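Local structure of beta-fructofuranosidase, insoluble isoenzyme CWINV1 (Arabidopsis thaliana, 2OXB) at residues 362-376 with 520-533. The protein hydrolyses sucrose and 1-kestose, and less readily neokestose and levan, as a secreted cell-wall invertase of glycoside hydrolase family 32. The protein carries 1 engineered substitution. Numbering follows the deposited sequence.
Sequences VTAAQADVEVLFKVR and SVDVLNLNAWSMNS
Trp529 lies alongside Asp368 on the outer face of two antiparallel strands, 367-374 and 525-530, its ring turned nearly perpendicular (83°) to the carboxylate. Asp368 CG comes within 3.7 Å of Trp529 CE3, and Glu370 OE1 meets the ring edge at Trp529 CZ3 (3.6 Å), where the indole's positive rim suits an acidic oxygen. Arg339 and Arg476 form salt bridges to Asp368 OD2, and Arg339 also makes a cation-pi contact with Trp529. Between backbones, Trp529 N donates to Asp368 O (2.9 Å) and Asn527 N to Glu370 O. The other face is apolar. With CG1 anti to the backbone N (chi1 -161°), Val371 has CG2 left to meet Leu526 CD1 at 3.4 Å, while its CG1 sits over the centre of the Phe373 ring and touches Val523 CG1 (4.0 Å). Branched Val369 and Val371 pack against Leu411 of the facing sheet. Before the corner at Leu524, Asp522 OD2 forms a salt bridge to Arg376 NH1 (3.2 Å) and a long one to Lys374 NZ. At the other end Ser530 OG accepts Thr363 N (2.8 Å). The strands are neighbours, between 344-351 and 473-480, in the six-stranded antiparallel sheet of the family 32 C-terminal beta-sandwich.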
# COMPACT_ATOMS: atom_id res chain seq x y z
N VAL A 362 7.47 -25.55 -9.03
CA VAL A 362 7.51 -24.09 -8.93
C VAL A 362 8.29 -23.64 -7.71
O VAL A 362 8.28 -24.30 -6.66
CB VAL A 362 6.08 -23.49 -8.83
CG1 VAL A 362 5.43 -23.45 -10.19
CG2 VAL A 362 5.22 -24.31 -7.85
N THR A 363 8.98 -22.51 -7.84
CA THR A 363 9.73 -21.98 -6.71
C THR A 363 8.68 -21.51 -5.71
O THR A 363 8.33 -20.33 -5.66
CB THR A 363 10.68 -20.81 -7.13
OG1 THR A 363 10.05 -19.99 -8.12
CG2 THR A 363 11.98 -21.36 -7.70
N ALA A 364 8.18 -22.45 -4.91
CA ALA A 364 7.15 -22.18 -3.92
C ALA A 364 7.42 -20.92 -3.06
O ALA A 364 6.48 -20.28 -2.57
CB ALA A 364 6.95 -23.41 -3.04
N ALA A 365 8.70 -20.55 -2.93
CA ALA A 365 9.11 -19.38 -2.14
C ALA A 365 9.33 -18.09 -2.93
O ALA A 365 9.77 -17.09 -2.36
CB ALA A 365 10.40 -19.71 -1.34
N GLN A 366 9.04 -18.09 -4.22
CA GLN A 366 9.27 -16.90 -5.04
C GLN A 366 8.46 -16.96 -6.33
O GLN A 366 9.01 -16.88 -7.42
CB GLN A 366 10.76 -16.79 -5.36
CG GLN A 366 11.23 -15.38 -5.74
CD GLN A 366 12.73 -15.32 -5.99
OE1 GLN A 366 13.53 -15.60 -5.11
NE2 GLN A 366 13.11 -14.94 -7.22
N ALA A 367 7.14 -17.07 -6.19
CA ALA A 367 6.26 -17.20 -7.34
C ALA A 367 5.00 -16.36 -7.34
O ALA A 367 4.68 -15.67 -6.38
CB ALA A 367 5.88 -18.68 -7.51
N ASP A 368 4.26 -16.44 -8.44
CA ASP A 368 3.01 -15.71 -8.62
C ASP A 368 1.89 -16.75 -8.62
O ASP A 368 1.80 -17.57 -9.54
CB ASP A 368 3.03 -14.97 -9.95
CG ASP A 368 1.85 -14.03 -10.12
OD1 ASP A 368 0.73 -14.39 -9.70
OD2 ASP A 368 2.03 -12.93 -10.68
N VAL A 369 1.05 -16.72 -7.59
CA VAL A 369 -0.05 -17.68 -7.53
C VAL A 369 -1.31 -17.02 -8.05
O VAL A 369 -1.43 -15.81 -8.03
CB VAL A 369 -0.33 -18.17 -6.10
CG1 VAL A 369 -1.22 -19.41 -6.15
CG2 VAL A 369 0.98 -18.45 -5.38
N GLU A 370 -2.25 -17.83 -8.52
CA GLU A 370 -3.49 -17.28 -9.04
C GLU A 370 -4.52 -18.41 -9.21
O GLU A 370 -4.30 -19.36 -9.95
CB GLU A 370 -3.21 -16.55 -10.36
CG GLU A 370 -4.32 -15.65 -10.84
CD GLU A 370 -3.90 -14.74 -11.99
OE1 GLU A 370 -2.82 -14.11 -11.88
OE2 GLU A 370 -4.65 -14.64 -12.99
N VAL A 371 -5.64 -18.31 -8.50
CA VAL A 371 -6.69 -19.33 -8.54
C VAL A 371 -8.05 -18.73 -8.89
O VAL A 371 -8.29 -17.53 -8.72
CB VAL A 371 -6.85 -20.04 -7.16
CG1 VAL A 371 -7.57 -21.37 -7.33
CG2 VAL A 371 -5.49 -20.24 -6.51
N LEU A 372 -8.95 -19.58 -9.37
CA LEU A 372 -10.30 -19.16 -9.71
C LEU A 372 -11.21 -20.24 -9.13
O LEU A 372 -11.44 -21.27 -9.76
CB LEU A 372 -10.45 -19.05 -11.23
CG LEU A 372 -10.72 -17.65 -11.82
CD1 LEU A 372 -9.56 -16.71 -11.55
CD2 LEU A 372 -10.96 -17.77 -13.33
N PHE A 373 -11.70 -20.01 -7.92
CA PHE A 373 -12.56 -20.97 -7.25
C PHE A 373 -14.00 -20.88 -7.73
O PHE A 373 -14.51 -19.79 -8.01
CB PHE A 373 -12.53 -20.75 -5.73
CG PHE A 373 -11.20 -21.03 -5.10
CD1 PHE A 373 -10.73 -22.33 -4.95
CD2 PHE A 373 -10.42 -19.98 -4.59
CE1 PHE A 373 -9.52 -22.58 -4.30
CE2 PHE A 373 -9.22 -20.22 -3.94
CZ PHE A 373 -8.77 -21.51 -3.80
N LYS A 374 -14.66 -22.03 -7.82
CA LYS A 374 -16.04 -22.13 -8.26
C LYS A 374 -16.85 -22.76 -7.14
O LYS A 374 -16.51 -23.83 -6.65
CB LYS A 374 -16.14 -22.99 -9.52
CG LYS A 374 -17.53 -23.53 -9.85
CD LYS A 374 -17.49 -24.44 -11.09
CE LYS A 374 -18.79 -25.25 -11.26
NZ LYS A 374 -19.02 -26.22 -10.13
N VAL A 375 -17.91 -22.08 -6.73
CA VAL A 375 -18.75 -22.57 -5.65
C VAL A 375 -20.14 -22.95 -6.17
O VAL A 375 -20.87 -22.11 -6.69
CB VAL A 375 -18.92 -21.49 -4.55
CG1 VAL A 375 -19.95 -21.95 -3.51
CG2 VAL A 375 -17.60 -21.22 -3.89
N ARG A 376 -20.49 -24.22 -6.03
CA ARG A 376 -21.81 -24.67 -6.47
C ARG A 376 -22.76 -24.63 -5.28
O ARG A 376 -22.36 -24.80 -4.13
CB ARG A 376 -21.75 -26.07 -7.07
CG ARG A 376 -21.25 -27.17 -6.15
CD ARG A 376 -21.60 -28.52 -6.76
NE ARG A 376 -21.09 -29.63 -5.97
CZ ARG A 376 -19.80 -29.80 -5.68
NH1 ARG A 376 -18.90 -28.93 -6.12
NH2 ARG A 376 -19.42 -30.84 -4.95
N SER A 520 -17.66 -29.20 -0.49
CA SER A 520 -16.49 -29.24 -1.36
C SER A 520 -16.60 -28.22 -2.50
O SER A 520 -17.65 -28.12 -3.15
CB SER A 520 -16.35 -30.65 -1.96
OG SER A 520 -16.20 -31.64 -0.95
N VAL A 521 -15.54 -27.47 -2.75
CA VAL A 521 -15.55 -26.48 -3.83
C VAL A 521 -14.67 -26.97 -4.98
O VAL A 521 -13.88 -27.89 -4.80
CB VAL A 521 -15.03 -25.11 -3.36
CG1 VAL A 521 -16.06 -24.46 -2.44
CG2 VAL A 521 -13.71 -25.28 -2.64
N ASP A 522 -14.80 -26.35 -6.15
CA ASP A 522 -14.01 -26.75 -7.33
C ASP A 522 -12.97 -25.71 -7.79
O ASP A 522 -13.15 -24.50 -7.64
CB ASP A 522 -14.94 -27.08 -8.51
CG ASP A 522 -15.53 -28.49 -8.41
OD1 ASP A 522 -14.76 -29.46 -8.23
OD2 ASP A 522 -16.76 -28.63 -8.53
N VAL A 523 -11.88 -26.21 -8.35
CA VAL A 523 -10.81 -25.36 -8.86
C VAL A 523 -11.02 -25.27 -10.37
O VAL A 523 -10.70 -26.18 -11.11
CB VAL A 523 -9.40 -25.97 -8.56
CG1 VAL A 523 -8.31 -24.97 -8.93
CG2 VAL A 523 -9.30 -26.32 -7.08
N LEU A 524 -11.60 -24.16 -10.81
CA LEU A 524 -11.87 -23.97 -12.22
C LEU A 524 -10.57 -23.85 -12.99
O LEU A 524 -10.48 -24.22 -14.16
CB LEU A 524 -12.69 -22.70 -12.42
CG LEU A 524 -13.27 -22.50 -13.80
CD1 LEU A 524 -14.44 -23.44 -14.01
CD2 LEU A 524 -13.71 -21.05 -13.94
N ASN A 525 -9.55 -23.34 -12.32
CA ASN A 525 -8.24 -23.13 -12.91
C ASN A 525 -7.28 -22.62 -11.83
O ASN A 525 -7.71 -22.12 -10.79
CB ASN A 525 -8.36 -22.09 -14.03
CG ASN A 525 -7.12 -22.01 -14.87
OD1 ASN A 525 -7.01 -21.15 -15.74
ND2 ASN A 525 -6.17 -22.90 -14.62
N LEU A 526 -5.98 -22.76 -12.08
CA LEU A 526 -4.95 -22.29 -11.14
C LEU A 526 -3.58 -22.29 -11.82
O LEU A 526 -3.12 -23.31 -12.32
CB LEU A 526 -4.92 -23.18 -9.87
CG LEU A 526 -3.70 -23.18 -8.93
CD1 LEU A 526 -3.31 -21.78 -8.54
CD2 LEU A 526 -4.02 -24.00 -7.69
N ASN A 527 -2.95 -21.12 -11.84
CA ASN A 527 -1.64 -20.98 -12.45
C ASN A 527 -0.62 -20.42 -11.47
O ASN A 527 -0.79 -19.35 -10.88
CB ASN A 527 -1.71 -20.08 -13.71
CG ASN A 527 -2.49 -20.72 -14.86
OD1 ASN A 527 -2.40 -20.28 -16.00
ND2 ASN A 527 -3.25 -21.76 -14.55
N ALA A 528 0.45 -21.18 -11.30
CA ALA A 528 1.54 -20.81 -10.43
C ALA A 528 2.75 -20.59 -11.34
O ALA A 528 3.13 -21.47 -12.11
CB ALA A 528 1.82 -21.94 -9.45
N TRP A 529 3.34 -19.40 -11.26
CA TRP A 529 4.50 -19.11 -12.07
C TRP A 529 5.70 -18.85 -11.19
O TRP A 529 5.63 -18.01 -10.29
CB TRP A 529 4.25 -17.89 -12.95
CG TRP A 529 3.10 -18.03 -13.87
CD1 TRP A 529 3.02 -18.84 -14.96
CD2 TRP A 529 1.86 -17.33 -13.79
NE1 TRP A 529 1.80 -18.69 -15.57
CE2 TRP A 529 1.07 -17.77 -14.87
CE3 TRP A 529 1.33 -16.38 -12.91
CZ2 TRP A 529 -0.23 -17.29 -15.10
CZ3 TRP A 529 0.05 -15.90 -13.14
CH2 TRP A 529 -0.72 -16.35 -14.22
N SER A 530 6.79 -19.57 -11.43
CA SER A 530 8.01 -19.34 -10.66
C SER A 530 8.43 -17.92 -11.02
O SER A 530 8.14 -17.45 -12.12
CB SER A 530 9.10 -20.35 -11.05
OG SER A 530 8.89 -21.61 -10.45
N MET A 531 9.11 -17.24 -10.11
CA MET A 531 9.54 -15.85 -10.35
C MET A 531 11.04 -15.61 -10.19
O MET A 531 11.60 -15.75 -9.10
CB MET A 531 8.80 -14.91 -9.40
CG MET A 531 7.30 -14.79 -9.61
SD MET A 531 6.86 -13.63 -10.93
CE MET A 531 7.20 -12.06 -10.15
N ASN A 532 11.67 -15.24 -11.30
CA ASN A 532 13.10 -14.94 -11.34
C ASN A 532 13.34 -13.68 -10.52
O ASN A 532 12.40 -12.95 -10.17
CB ASN A 532 13.56 -14.67 -12.77
CG ASN A 532 13.41 -15.88 -13.66
OD1 ASN A 532 13.34 -15.76 -14.88
ND2 ASN A 532 13.39 -17.07 -13.05
N SER A 533 14.60 -13.41 -10.24
CA SER A 533 14.98 -12.25 -9.45
C SER A 533 14.96 -10.95 -10.23
O SER A 533 15.08 -10.94 -11.46
CB SER A 533 16.37 -12.46 -8.85
OG SER A 533 16.34 -13.47 -7.86